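Local coordinates for putative CRISPR-associated endoribonuclease-like protein Cas6nc (Pyrococcus horikoshii, PDB 3QJL) that binds CRISPR RNA and belongs to the Cas6 family of RNA-processing proteins that serve prokaryotic adaptive immunity, at residues Met5-Lys10 / Asp89-Ile94; Pro18-Asn23 / Ser57-Arg62; Lys63-Pro68 / Glu73-Asp78; Leu197-Ser202 / Thr232-Gly237. All coordinates share one frame; numbering follows the deposited sequence.

Interaction 1: residues Met5-Lys10 / Asp89-Ile94; sequences MRIEVK and DIIRAI. With nucleotides of chain B.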
# COMPACT_ATOMS: atom_id res chain seq x y z
N MET A 5 -9.81 11.10 -25.44
CA MET A 5 -9.25 12.32 -24.88
C MET A 5 -9.11 12.24 -23.37
O MET A 5 -9.97 11.71 -22.67
CB MET A 5 -10.06 13.54 -25.31
CG MET A 5 -9.34 14.40 -26.37
SD MET A 5 -8.69 13.51 -27.81
CE MET A 5 -6.97 13.25 -27.34
N ARG A 6 -7.98 12.73 -22.90
CA ARG A 6 -7.69 12.76 -21.48
C ARG A 6 -6.89 14.04 -21.23
O ARG A 6 -5.98 14.35 -21.98
CB ARG A 6 -6.87 11.53 -21.10
CG ARG A 6 -6.32 11.57 -19.70
CD ARG A 6 -5.68 10.25 -19.30
NE ARG A 6 -6.60 9.11 -19.35
CZ ARG A 6 -6.50 8.04 -18.57
NH1 ARG A 6 -5.52 7.97 -17.67
NH2 ARG A 6 -7.37 7.05 -18.67
N ILE A 7 -7.22 14.78 -20.18
CA ILE A 7 -6.51 16.03 -19.93
C ILE A 7 -5.82 16.10 -18.57
O ILE A 7 -6.25 15.47 -17.60
CB ILE A 7 -7.42 17.27 -20.12
CG1 ILE A 7 -8.67 17.16 -19.24
CG2 ILE A 7 -7.81 17.42 -21.56
CD1 ILE A 7 -9.51 18.42 -19.24
N GLU A 8 -4.75 16.88 -18.51
CA GLU A 8 -4.11 17.20 -17.26
C GLU A 8 -4.35 18.65 -16.91
O GLU A 8 -3.93 19.55 -17.64
CB GLU A 8 -2.62 16.94 -17.34
CG GLU A 8 -1.83 17.59 -16.22
CD GLU A 8 -0.39 17.13 -16.20
OE1 GLU A 8 0.34 17.46 -15.24
OE2 GLU A 8 0.01 16.42 -17.16
N VAL A 9 -5.01 18.88 -15.79
CA VAL A 9 -5.24 20.21 -15.26
C VAL A 9 -4.25 20.48 -14.15
O VAL A 9 -4.27 19.81 -13.13
CB VAL A 9 -6.63 20.28 -14.63
CG1 VAL A 9 -6.87 21.65 -14.00
CG2 VAL A 9 -7.71 19.93 -15.65
N LYS A 10 -3.37 21.47 -14.31
CA LYS A 10 -2.45 21.82 -13.23
C LYS A 10 -3.11 22.78 -12.25
O LYS A 10 -3.81 23.70 -12.64
CB LYS A 10 -1.15 22.41 -13.77
CG LYS A 10 -0.15 21.37 -14.23
CD LYS A 10 1.21 22.01 -14.47
CE LYS A 10 2.27 20.97 -14.84
NZ LYS A 10 2.88 20.30 -13.64
N ASP A 89 -16.36 15.79 -26.56
CA ASP A 89 -17.20 16.94 -26.28
C ASP A 89 -17.31 17.21 -24.78
O ASP A 89 -17.37 18.37 -24.36
CB ASP A 89 -18.57 16.81 -26.94
CG ASP A 89 -18.55 17.26 -28.39
OD1 ASP A 89 -17.70 18.12 -28.74
OD2 ASP A 89 -19.37 16.75 -29.19
N ILE A 90 -17.30 16.16 -23.96
CA ILE A 90 -17.24 16.34 -22.50
C ILE A 90 -15.90 16.93 -22.07
O ILE A 90 -15.85 17.85 -21.25
CB ILE A 90 -17.51 15.03 -21.75
CG1 ILE A 90 -18.98 14.65 -21.84
CG2 ILE A 90 -17.15 15.20 -20.31
CD1 ILE A 90 -19.24 13.19 -21.56
N ILE A 91 -14.81 16.42 -22.63
CA ILE A 91 -13.50 16.95 -22.31
C ILE A 91 -13.39 18.43 -22.67
O ILE A 91 -12.98 19.26 -21.85
CB ILE A 91 -12.41 16.19 -23.05
CG1 ILE A 91 -12.43 14.70 -22.66
CG2 ILE A 91 -11.07 16.79 -22.73
CD1 ILE A 91 -12.40 14.43 -21.12
N ARG A 92 -13.78 18.73 -23.91
CA ARG A 92 -13.77 20.08 -24.48
C ARG A 92 -14.47 21.04 -23.54
O ARG A 92 -13.89 22.04 -23.11
CB ARG A 92 -14.52 20.02 -25.81
CG ARG A 92 -14.01 20.95 -26.91
CD ARG A 92 -14.90 22.19 -27.01
NE ARG A 92 -16.11 22.01 -26.22
CZ ARG A 92 -17.30 21.71 -26.74
NH1 ARG A 92 -17.42 21.56 -28.07
NH2 ARG A 92 -18.36 21.56 -25.94
N ALA A 93 -15.71 20.72 -23.18
CA ALA A 93 -16.50 21.54 -22.27
C ALA A 93 -15.90 21.70 -20.87
O ALA A 93 -16.11 22.71 -20.22
CB ALA A 93 -17.90 20.97 -22.16
N ILE A 94 -15.16 20.70 -20.40
CA ILE A 94 -14.58 20.82 -19.07
C ILE A 94 -13.41 21.79 -19.09
O ILE A 94 -13.29 22.67 -18.23
CB ILE A 94 -14.17 19.44 -18.50
CG1 ILE A 94 -15.41 18.62 -18.17
CG2 ILE A 94 -13.31 19.61 -17.25
CD1 ILE A 94 -15.12 17.17 -17.78
O5' G B 1 1.66 13.06 -18.19
C5' G B 1 2.71 12.20 -17.76
C4' G B 1 2.45 11.62 -16.39
O4' G B 1 1.01 11.45 -16.23
C3' G B 1 3.08 10.25 -16.13
O3' G B 1 3.42 10.13 -14.74
C2' G B 1 1.93 9.29 -16.46
O2' G B 1 2.02 8.02 -15.84
C1' G B 1 0.71 10.08 -15.98
N9 G B 1 -0.54 9.75 -16.69
C8 G B 1 -1.81 9.84 -16.16
N7 G B 1 -2.74 9.48 -16.99
C5 G B 1 -2.06 9.14 -18.15
C6 G B 1 -2.55 8.67 -19.39
O6 G B 1 -3.73 8.47 -19.72
N1 G B 1 -1.53 8.44 -20.31
C2 G B 1 -0.19 8.63 -20.07
N2 G B 1 0.64 8.34 -21.08
N3 G B 1 0.28 9.06 -18.90
C4 G B 1 -0.70 9.30 -17.99

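Interaction 2: residues Pro18-Asn23 / Ser57-Arg62; sequences PILPFN and SRIIVR. With nucleotides of chain D; nucleotides of chain B.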
# COMPACT_ATOMS: atom_id res chain seq x y z
N PRO A 18 0.43 24.88 2.29
CA PRO A 18 -0.92 24.46 1.89
C PRO A 18 -1.13 23.00 2.31
O PRO A 18 -0.18 22.21 2.28
CB PRO A 18 -0.88 24.61 0.37
CG PRO A 18 0.54 24.35 0.01
CD PRO A 18 1.37 24.86 1.15
N ILE A 19 -2.35 22.68 2.71
CA ILE A 19 -2.70 21.32 3.13
C ILE A 19 -3.99 20.85 2.47
O ILE A 19 -5.06 21.44 2.64
CB ILE A 19 -2.82 21.21 4.68
CG1 ILE A 19 -1.44 21.38 5.32
CG2 ILE A 19 -3.44 19.88 5.10
CD1 ILE A 19 -1.49 21.60 6.80
N LEU A 20 -3.89 19.76 1.72
CA LEU A 20 -5.02 19.17 1.03
C LEU A 20 -5.78 18.18 1.91
O LEU A 20 -5.21 17.20 2.37
CB LEU A 20 -4.51 18.46 -0.23
CG LEU A 20 -5.49 17.69 -1.09
CD1 LEU A 20 -6.63 18.57 -1.54
CD2 LEU A 20 -4.76 17.11 -2.28
N PRO A 21 -7.07 18.44 2.17
CA PRO A 21 -7.90 17.54 2.98
C PRO A 21 -8.03 16.16 2.35
O PRO A 21 -7.98 16.05 1.13
CB PRO A 21 -9.26 18.24 3.00
CG PRO A 21 -8.93 19.69 2.79
CD PRO A 21 -7.76 19.69 1.83
N PHE A 22 -8.20 15.12 3.17
CA PHE A 22 -8.17 13.74 2.68
C PHE A 22 -9.32 13.38 1.74
O PHE A 22 -9.13 12.60 0.80
CB PHE A 22 -8.14 12.74 3.83
CG PHE A 22 -6.77 12.52 4.39
CD1 PHE A 22 -5.76 12.02 3.60
CD2 PHE A 22 -6.50 12.82 5.72
CE1 PHE A 22 -4.50 11.82 4.11
CE2 PHE A 22 -5.25 12.62 6.24
CZ PHE A 22 -4.24 12.12 5.43
N ASN A 23 -10.51 13.90 2.01
CA ASN A 23 -11.63 13.52 1.15
C ASN A 23 -12.11 14.73 0.38
O ASN A 23 -12.86 15.54 0.91
CB ASN A 23 -12.77 12.99 2.02
CG ASN A 23 -12.33 11.87 2.95
OD1 ASN A 23 -12.73 10.72 2.77
ND2 ASN A 23 -11.52 12.20 3.95
N SER A 57 -9.13 11.45 -11.75
CA SER A 57 -8.22 10.81 -10.80
C SER A 57 -8.21 11.47 -9.42
O SER A 57 -8.95 12.42 -9.17
CB SER A 57 -6.82 10.88 -11.38
OG SER A 57 -6.37 12.22 -11.34
N ARG A 58 -7.37 10.97 -8.51
CA ARG A 58 -7.07 11.69 -7.28
C ARG A 58 -6.33 12.94 -7.72
O ARG A 58 -5.83 13.01 -8.84
CB ARG A 58 -6.15 10.90 -6.33
CG ARG A 58 -6.47 9.42 -6.15
CD ARG A 58 -6.34 8.94 -4.69
NE ARG A 58 -4.97 8.63 -4.28
CZ ARG A 58 -4.64 7.93 -3.20
NH1 ARG A 58 -5.59 7.45 -2.39
NH2 ARG A 58 -3.36 7.71 -2.91
N ILE A 59 -6.24 13.93 -6.85
CA ILE A 59 -5.37 15.05 -7.11
C ILE A 59 -3.95 14.59 -6.82
O ILE A 59 -3.59 14.33 -5.67
CB ILE A 59 -5.72 16.22 -6.19
CG1 ILE A 59 -7.12 16.75 -6.54
CG2 ILE A 59 -4.67 17.31 -6.27
CD1 ILE A 59 -7.63 17.81 -5.60
N ILE A 60 -3.11 14.55 -7.85
CA ILE A 60 -1.78 14.00 -7.71
C ILE A 60 -0.82 15.02 -7.13
O ILE A 60 -0.59 16.06 -7.74
CB ILE A 60 -1.23 13.56 -9.08
CG1 ILE A 60 -2.21 12.60 -9.76
CG2 ILE A 60 0.14 12.94 -8.93
CD1 ILE A 60 -2.84 11.60 -8.83
N VAL A 61 -0.25 14.71 -5.96
CA VAL A 61 0.80 15.53 -5.37
C VAL A 61 2.14 14.82 -5.45
O VAL A 61 2.39 13.89 -4.70
CB VAL A 61 0.52 15.82 -3.89
CG1 VAL A 61 1.66 16.61 -3.28
CG2 VAL A 61 -0.79 16.53 -3.72
N ARG A 62 3.02 15.28 -6.32
CA ARG A 62 4.25 14.57 -6.59
C ARG A 62 5.13 14.48 -5.35
O ARG A 62 5.83 13.49 -5.16
CB ARG A 62 5.02 15.23 -7.73
CG ARG A 62 5.53 14.26 -8.80
CD ARG A 62 4.40 13.78 -9.71
NE ARG A 62 3.77 14.85 -10.48
CZ ARG A 62 2.80 14.66 -11.38
NH1 ARG A 62 2.34 13.44 -11.61
NH2 ARG A 62 2.28 15.69 -12.04
P A D 7 -3.26 5.09 4.12
OP1 A D 7 -1.92 4.47 4.01
OP2 A D 7 -4.43 4.35 3.59
O5' A D 7 -3.53 5.53 5.61
C5' A D 7 -2.53 6.21 6.36
C4' A D 7 -3.16 7.18 7.33
O4' A D 7 -3.53 8.39 6.63
C3' A D 7 -4.44 6.70 8.01
O3' A D 7 -4.17 5.93 9.18
C2' A D 7 -5.18 7.99 8.29
O2' A D 7 -4.69 8.60 9.48
C1' A D 7 -4.77 8.86 7.10
N9 A D 7 -5.74 8.79 5.99
C8 A D 7 -5.52 8.22 4.76
N7 A D 7 -6.55 8.29 3.94
C5 A D 7 -7.50 8.97 4.68
C6 A D 7 -8.81 9.37 4.37
N6 A D 7 -9.41 9.14 3.20
N1 A D 7 -9.50 10.02 5.33
C2 A D 7 -8.90 10.25 6.50
N3 A D 7 -7.68 9.93 6.91
C4 A D 7 -7.02 9.29 5.94
P A D 6 1.80 8.50 1.08
OP1 A D 6 2.15 7.73 -0.13
OP2 A D 6 1.75 9.98 0.99
O5' A D 6 0.44 7.95 1.68
C5' A D 6 -0.05 8.42 2.93
C4' A D 6 -1.55 8.22 3.05
O4' A D 6 -2.22 9.23 2.25
C3' A D 6 -2.07 6.88 2.56
O3' A D 6 -3.21 6.50 3.34
C2' A D 6 -2.51 7.18 1.13
O2' A D 6 -3.51 6.31 0.65
C1' A D 6 -3.01 8.62 1.25
N9 A D 6 -2.86 9.41 0.03
C8 A D 6 -1.74 9.54 -0.75
N7 A D 6 -1.86 10.35 -1.78
C5 A D 6 -3.17 10.79 -1.67
C6 A D 6 -3.91 11.67 -2.47
N6 A D 6 -3.43 12.27 -3.56
N1 A D 6 -5.18 11.91 -2.08
C2 A D 6 -5.66 11.31 -0.98
N3 A D 6 -5.06 10.45 -0.16
C4 A D 6 -3.79 10.24 -0.56
P U B 3 5.30 9.68 -8.81
OP1 U B 3 4.22 10.70 -8.82
OP2 U B 3 6.72 10.14 -8.84
O5' U B 3 5.09 8.66 -7.59
C5' U B 3 4.93 7.27 -7.82
C4' U B 3 3.88 6.67 -6.90
O4' U B 3 3.63 7.55 -5.77
C3' U B 3 2.50 6.45 -7.49
O3' U B 3 2.44 5.29 -8.30
C2' U B 3 1.62 6.36 -6.25
O2' U B 3 1.69 5.05 -5.70
C1' U B 3 2.32 7.33 -5.29
N1 U B 3 1.60 8.62 -5.18
C2 U B 3 0.73 8.74 -4.12
O2 U B 3 0.58 7.84 -3.33
N3 U B 3 0.05 9.92 -3.99
C4 U B 3 0.16 11.00 -4.84
O4 U B 3 -0.52 12.01 -4.63
C5 U B 3 1.07 10.81 -5.93
C6 U B 3 1.75 9.66 -6.06

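Interaction 3: residues Lys63-Pro68 / Glu73-Asp78; sequences KRKILP and EILSDD. With nucleotides of chain D; nucleotides of chain B.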
# COMPACT_ATOMS: atom_id res chain seq x y z
N LYS A 63 5.11 15.50 -4.50
CA LYS A 63 5.88 15.41 -3.26
C LYS A 63 5.15 15.99 -2.05
O LYS A 63 4.66 17.12 -2.07
CB LYS A 63 7.29 15.97 -3.45
CG LYS A 63 7.45 17.42 -3.11
CD LYS A 63 8.42 18.06 -4.08
CE LYS A 63 9.52 17.09 -4.49
NZ LYS A 63 10.47 17.74 -5.45
N ARG A 64 5.08 15.19 -0.98
CA ARG A 64 4.12 15.41 0.10
C ARG A 64 4.58 14.83 1.43
O ARG A 64 5.51 14.02 1.49
CB ARG A 64 2.78 14.78 -0.29
CG ARG A 64 2.89 13.29 -0.58
CD ARG A 64 1.79 12.75 -1.48
NE ARG A 64 1.97 11.31 -1.70
CZ ARG A 64 2.95 10.80 -2.43
NH1 ARG A 64 3.84 11.61 -3.00
NH2 ARG A 64 3.06 9.49 -2.59
N LYS A 65 3.93 15.27 2.50
CA LYS A 65 4.10 14.67 3.82
C LYS A 65 2.70 14.53 4.38
O LYS A 65 1.75 15.12 3.84
CB LYS A 65 4.97 15.56 4.70
CG LYS A 65 6.45 15.39 4.47
CD LYS A 65 7.28 16.33 5.36
CE LYS A 65 8.78 16.15 5.10
NZ LYS A 65 9.58 17.35 5.48
N ILE A 66 2.54 13.74 5.45
CA ILE A 66 1.20 13.49 5.98
C ILE A 66 0.94 14.07 7.37
O ILE A 66 1.76 13.92 8.29
CB ILE A 66 0.82 12.00 5.97
CG1 ILE A 66 1.09 11.41 4.59
CG2 ILE A 66 -0.65 11.83 6.30
CD1 ILE A 66 -0.02 11.68 3.59
N LEU A 67 -0.22 14.71 7.50
CA LEU A 67 -0.71 15.25 8.76
C LEU A 67 -2.05 14.58 9.04
O LEU A 67 -3.09 15.03 8.57
CB LEU A 67 -0.88 16.76 8.68
CG LEU A 67 0.40 17.58 8.75
CD1 LEU A 67 0.27 18.86 7.93
CD2 LEU A 67 0.73 17.89 10.20
N PRO A 68 -2.00 13.46 9.78
CA PRO A 68 -3.15 12.58 9.96
C PRO A 68 -4.42 13.30 10.39
O PRO A 68 -5.51 12.85 10.02
CB PRO A 68 -2.67 11.62 11.05
CG PRO A 68 -1.19 11.53 10.80
CD PRO A 68 -0.78 12.92 10.40
N GLU A 73 0.28 17.35 3.17
CA GLU A 73 1.10 18.53 3.01
C GLU A 73 1.61 18.59 1.58
O GLU A 73 2.30 17.67 1.15
CB GLU A 73 2.31 18.44 3.93
CG GLU A 73 2.23 19.28 5.18
CD GLU A 73 3.47 19.11 6.05
OE1 GLU A 73 3.31 18.84 7.26
OE2 GLU A 73 4.60 19.24 5.52
N ILE A 74 1.33 19.68 0.87
CA ILE A 74 1.83 19.80 -0.50
C ILE A 74 3.20 20.48 -0.50
O ILE A 74 3.32 21.66 -0.20
CB ILE A 74 0.86 20.62 -1.38
CG1 ILE A 74 -0.46 19.88 -1.57
CG2 ILE A 74 1.47 20.88 -2.74
CD1 ILE A 74 -1.56 20.73 -2.10
N LEU A 75 4.24 19.71 -0.81
CA LEU A 75 5.59 20.26 -0.90
C LEU A 75 5.98 20.55 -2.34
O LEU A 75 7.06 21.08 -2.61
CB LEU A 75 6.61 19.32 -0.26
CG LEU A 75 6.39 19.06 1.23
CD1 LEU A 75 7.68 18.61 1.88
CD2 LEU A 75 5.86 20.30 1.92
N SER A 76 5.11 20.18 -3.27
CA SER A 76 5.29 20.52 -4.67
C SER A 76 4.82 21.95 -4.93
O SER A 76 4.06 22.51 -4.14
CB SER A 76 4.56 19.52 -5.56
OG SER A 76 5.44 18.46 -5.91
N ASP A 77 5.31 22.56 -6.02
CA ASP A 77 4.84 23.89 -6.45
C ASP A 77 3.41 23.82 -7.00
O ASP A 77 2.62 24.73 -6.78
CB ASP A 77 5.77 24.51 -7.49
CG ASP A 77 7.14 24.86 -6.92
OD1 ASP A 77 7.21 25.25 -5.74
OD2 ASP A 77 8.14 24.73 -7.66
N ASP A 78 3.10 22.75 -7.71
CA ASP A 78 1.73 22.53 -8.18
C ASP A 78 1.26 21.09 -7.98
O ASP A 78 2.03 20.21 -7.58
CB ASP A 78 1.59 22.92 -9.65
CG ASP A 78 2.49 22.10 -10.57
OD1 ASP A 78 2.28 20.86 -10.67
OD2 ASP A 78 3.41 22.68 -11.18
P C D 5 6.42 5.93 -0.01
OP1 C D 5 5.88 4.67 -0.58
OP2 C D 5 5.90 7.22 -0.52
O5' C D 5 6.31 5.91 1.57
C5' C D 5 6.44 7.10 2.32
C4' C D 5 5.11 7.52 2.89
O4' C D 5 5.35 8.27 4.11
C3' C D 5 4.27 8.42 2.00
O3' C D 5 2.89 8.14 2.21
C2' C D 5 4.62 9.81 2.51
O2' C D 5 3.63 10.79 2.25
C1' C D 5 4.79 9.56 4.00
N1 C D 5 5.72 10.50 4.68
C2 C D 5 5.22 11.44 5.58
O2 C D 5 4.00 11.52 5.78
N3 C D 5 6.08 12.26 6.22
C4 C D 5 7.39 12.17 5.99
N4 C D 5 8.20 13.01 6.64
C5 C D 5 7.92 11.21 5.08
C6 C D 5 7.06 10.40 4.46
P U B 3 5.30 9.68 -8.81
OP1 U B 3 4.22 10.70 -8.82
OP2 U B 3 6.72 10.14 -8.84
O5' U B 3 5.09 8.66 -7.59
C5' U B 3 4.93 7.27 -7.82
C4' U B 3 3.88 6.67 -6.90
O4' U B 3 3.63 7.55 -5.77
C3' U B 3 2.50 6.45 -7.49
O3' U B 3 2.44 5.29 -8.30
C2' U B 3 1.62 6.36 -6.25
O2' U B 3 1.69 5.05 -5.70
C1' U B 3 2.32 7.33 -5.29
N1 U B 3 1.60 8.62 -5.18
C2 U B 3 0.73 8.74 -4.12
O2 U B 3 0.58 7.84 -3.33
N3 U B 3 0.05 9.92 -3.99
C4 U B 3 0.16 11.00 -4.84
O4 U B 3 -0.52 12.01 -4.63
C5 U B 3 1.07 10.81 -5.93
C6 U B 3 1.75 9.66 -6.06
P A D 6 1.80 8.50 1.08
OP1 A D 6 2.15 7.73 -0.13
OP2 A D 6 1.75 9.98 0.99
O5' A D 6 0.44 7.95 1.68
C5' A D 6 -0.05 8.42 2.93
C4' A D 6 -1.55 8.22 3.05
O4' A D 6 -2.22 9.23 2.25
C3' A D 6 -2.07 6.88 2.56
O3' A D 6 -3.21 6.50 3.34
C2' A D 6 -2.51 7.18 1.13
O2' A D 6 -3.51 6.31 0.65
C1' A D 6 -3.01 8.62 1.25
N9 A D 6 -2.86 9.41 0.03
C8 A D 6 -1.74 9.54 -0.75
N7 A D 6 -1.86 10.35 -1.78
C5 A D 6 -3.17 10.79 -1.67
C6 A D 6 -3.91 11.67 -2.47
N6 A D 6 -3.43 12.27 -3.56
N1 A D 6 -5.18 11.91 -2.08
C2 A D 6 -5.66 11.31 -0.98
N3 A D 6 -5.06 10.45 -0.16
C4 A D 6 -3.79 10.24 -0.56

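Interaction 4: residues Leu197-Ser202 / Thr232-Gly237; sequences LMVGSS and TGLGFG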
# COMPACT_ATOMS: atom_id res chain seq x y z
N LEU A 197 -13.50 6.59 1.56
CA LEU A 197 -13.66 8.02 1.27
C LEU A 197 -15.01 8.54 1.71
O LEU A 197 -16.04 7.87 1.55
CB LEU A 197 -13.44 8.30 -0.21
CG LEU A 197 -12.03 7.97 -0.66
CD1 LEU A 197 -12.00 7.78 -2.14
CD2 LEU A 197 -11.05 9.05 -0.22
N MET A 198 -15.00 9.73 2.30
CA MET A 198 -16.23 10.38 2.65
C MET A 198 -16.61 11.29 1.50
O MET A 198 -15.92 12.27 1.25
CB MET A 198 -16.06 11.19 3.93
CG MET A 198 -17.34 11.86 4.40
SD MET A 198 -17.20 12.54 6.06
CE MET A 198 -15.72 13.55 5.91
N VAL A 199 -17.67 10.94 0.79
CA VAL A 199 -18.17 11.80 -0.29
C VAL A 199 -19.52 12.36 0.15
O VAL A 199 -20.49 11.63 0.33
CB VAL A 199 -18.24 11.08 -1.68
CG1 VAL A 199 -17.42 9.81 -1.69
CG2 VAL A 199 -19.68 10.80 -2.10
N GLY A 200 -19.54 13.67 0.37
CA GLY A 200 -20.71 14.30 0.93
C GLY A 200 -20.96 13.83 2.34
O GLY A 200 -20.08 13.88 3.20
N SER A 201 -22.18 13.36 2.59
CA SER A 201 -22.56 12.89 3.91
C SER A 201 -22.36 11.38 4.05
O SER A 201 -22.70 10.80 5.07
CB SER A 201 -24.02 13.25 4.20
OG SER A 201 -24.85 13.02 3.06
N SER A 202 -21.82 10.75 3.01
CA SER A 202 -21.72 9.30 2.96
C SER A 202 -20.30 8.79 3.07
O SER A 202 -19.35 9.57 3.24
CB SER A 202 -22.33 8.75 1.67
OG SER A 202 -23.74 8.87 1.65
N THR A 232 -18.09 6.56 -11.14
CA THR A 232 -16.89 7.06 -11.80
C THR A 232 -16.91 8.58 -11.86
O THR A 232 -15.92 9.23 -11.55
CB THR A 232 -16.69 6.43 -13.17
OG1 THR A 232 -17.93 6.40 -13.87
CG2 THR A 232 -16.19 5.01 -13.01
N GLY A 233 -18.07 9.14 -12.19
CA GLY A 233 -18.23 10.58 -12.30
C GLY A 233 -17.89 11.35 -11.03
O GLY A 233 -17.69 12.57 -11.07
N LEU A 234 -17.82 10.64 -9.91
CA LEU A 234 -17.50 11.26 -8.63
C LEU A 234 -16.00 11.29 -8.35
O LEU A 234 -15.60 11.69 -7.26
CB LEU A 234 -18.21 10.54 -7.49
CG LEU A 234 -19.39 11.21 -6.81
CD1 LEU A 234 -20.02 12.25 -7.71
CD2 LEU A 234 -20.40 10.16 -6.41
N GLY A 235 -15.19 10.87 -9.31
CA GLY A 235 -13.75 10.75 -9.09
C GLY A 235 -13.21 9.36 -8.74
O GLY A 235 -12.15 9.24 -8.11
N PHE A 236 -13.95 8.32 -9.13
CA PHE A 236 -13.55 6.94 -8.89
C PHE A 236 -13.32 6.19 -10.20
O PHE A 236 -13.97 6.47 -11.20
CB PHE A 236 -14.63 6.18 -8.10
CG PHE A 236 -14.80 6.65 -6.68
CD1 PHE A 236 -13.89 6.28 -5.70
CD2 PHE A 236 -15.90 7.42 -6.31
CE1 PHE A 236 -14.05 6.70 -4.39
CE2 PHE A 236 -16.07 7.84 -5.00
CZ PHE A 236 -15.15 7.48 -4.04
N GLY A 237 -12.41 5.23 -10.17
CA GLY A 237 -12.32 4.24 -11.22
C GLY A 237 -11.31 4.53 -12.30
O GLY A 237 -11.04 3.68 -13.16

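Interaction 1: residues Met5-Lys10 / Asp89-Ile94
Ile91 and Ile94 of helix 88-100 pack on Met5 and Ile7 of strand 5-13, the helix-on-sheet layer of the N-terminal ferredoxin-like fold of this Cas6 protein. The two segments run nearly the same way, their axes 22° apart and 8.5 Å from each other at closest approach. Near the start of the helix, Asp89 has its N bonded to Asn87 OD1. One turn on, its carboxylate attracts Arg92 by charge alone, because Asp89 OD1 lies well out of the guanidinium plane. Ile90 packs on Leu46 and Leu47 of helix 41-47. Ile91 does most of the work. Its CG1 meets Met5 CB at 3.7 Å, while its CG2, set anti to the backbone N (CG1 at chi1 -60°), meets Ile7 CG2 at 3.5 Å. The Ile7 and Ile91 side chains lie alongside each other, pointing opposite ways. Ala93 follows on the helix 41-47 side, touching Ile43, and Ile94 closes the contact more loosely, its CG2 lying 4.5 Å from Ile7 CD1. The strand's other face belongs to charge and RNA: Glu8 pairs with Lys117, and Arg6 reaches toward G1 of chain B, although Arg6 CD sits too close to the base for its exact place to be sure. In the plane of its guanidinium, Arg6 NH1 donates to N7 of that guanine over 3.2 Å, with an N-H...N angle of 150°.

Interaction 2: residues Pro18-Asn23 / Ser57-Arg62
Leu20 supplies the whole apolar contact through a single methyl: its CD2 lies 4.0 Å from Ile59 CG2 and 4.3 Å from Val61 CG2. With CG anti to the backbone N (chi1 176°), chi2 of 56° leaves CD2 as the methyl that touches. Ile106 of strand 103-106 packs on both Leu20 and Ile59. No hydrogen bond joins the segments; several polar groups bond to RNA instead. Ile59 O accepts from N6 of A6 of chain D at 3.0 Å, Val61 N donates to O4 of U3 of chain B at 3.0 Å, and Asn23 ND2 donates to N1 of A7 of chain D at 3.3 Å. The Phe22 ring lies face-on to A7, with C4 of the adenine over the ring centre, 3.5 Å above its plane. The Arg58 guanidinium spreads over A6 and turns an edge toward U3. Backbone groups reading base edges beside side chains laid over base faces mark an RNA-binding surface of the Cas6 ferredoxin-like fold.

Interaction 3: residues Lys63-Pro68 / Glu73-Asp78
Lys65 and Glu73 form an antiparallel hydrogen-bonded pair, each satisfying the other's backbone: Glu73 N donates to Lys65 O at 2.8 Å, and Lys65 N returns to Glu73 O at 3.2 Å. Next along, Leu75 N donates to Lys63 O at 2.9 Å, whereas Lys63 N makes a weak bond to Ser76 OG. Arg64 and Ile74 make the non-hydrogen-bonded pair between them, completing the register of the beta hairpin of strands 64-67 and 71-74. Strand 64-67 is an outer strand of its small sheet within this chain, and the N-H of Ile66 serves RNA: it donates to O2 of C5 of chain D at 2.7 Å. On the opposite side of the sheet from Lys65, the Arg64 guanidinium is modelled over the uracil of U3 of chain B, beside the phosphate of A6 of chain D, but its NH2 is too close to the base and its place doubtful. The Glu73 carboxylate lies against Leu67 CD1, and its OE2 stays 5.3 Å from Lys65 NZ.

Interaction 4: residues Leu197-Ser202 / Thr232-Gly237
Thr232 O is gripped by two backbone N-H groups reaching it from the same face of its plane, Gly235 N at 2.9 Å and Phe236 N at 3.3 Å. This pair of bonds closes the short 3-10 turn 232-234 and sets up Phe236 to meet Leu197 and Val199. Across the contact the chemistry is purely apolar. Leu197 CD1 comes to the ring oblique to its plane, nearest Phe236 CE1 at 3.2 Å, the leucine running alongside the ring from the opposite direction. Val199 puts CG1 at the ring edge, near its plane, 4.0 Å from Phe236 CZ. Beside it, Val199 CG2 rests 4.4 Å from Leu234 CD2. Phe236 CG stands anti to its carbonyl carbon (chi1 -68°), which directs the ring toward segment 197-202. That segment makes a type II' turn from Val199 to Ser202, with Gly200 at the positive-phi corner and Ser202 N bonded to Val199 O at 3.1 Å. Beyond the contact, Leu197 also packs on an adenine base of the bound RNA and on Asn25, and Leu234 touches Tyr29 of helix 25-39, while Gly235 O accepts from Ser134 OG. Gly235 and Gly237, on either side of Phe236, both take positive phi, and with Gly233 they give this segment the character of the glycine-rich loop near the C-terminus that is a hallmark of Cas6 and related RAMP proteins.

How the interactions relate
Interactions 1, 2 and 4 are buried and apolar across their segments, whereas interaction 3 lies at the surface and is held by backbone hydrogen bonds. Interaction 1 packs a helix on the main N-terminal sheet, to which strand 55-60 of interaction 2 also belongs. Interactions 2 and 3 share the small sheet and the RNA: A6 of chain D and U3 of chain B touch both, and Phe22 CZ packs on Ile66 CG2. A salt bridge from Lys10 to Asp78 ties interaction 1 to interaction 3. Interaction 4 belongs to the C-terminal part and meets interaction 2 where Asn23 OD1 probably accepts from Met198 N, linking the two halves beside the RNA.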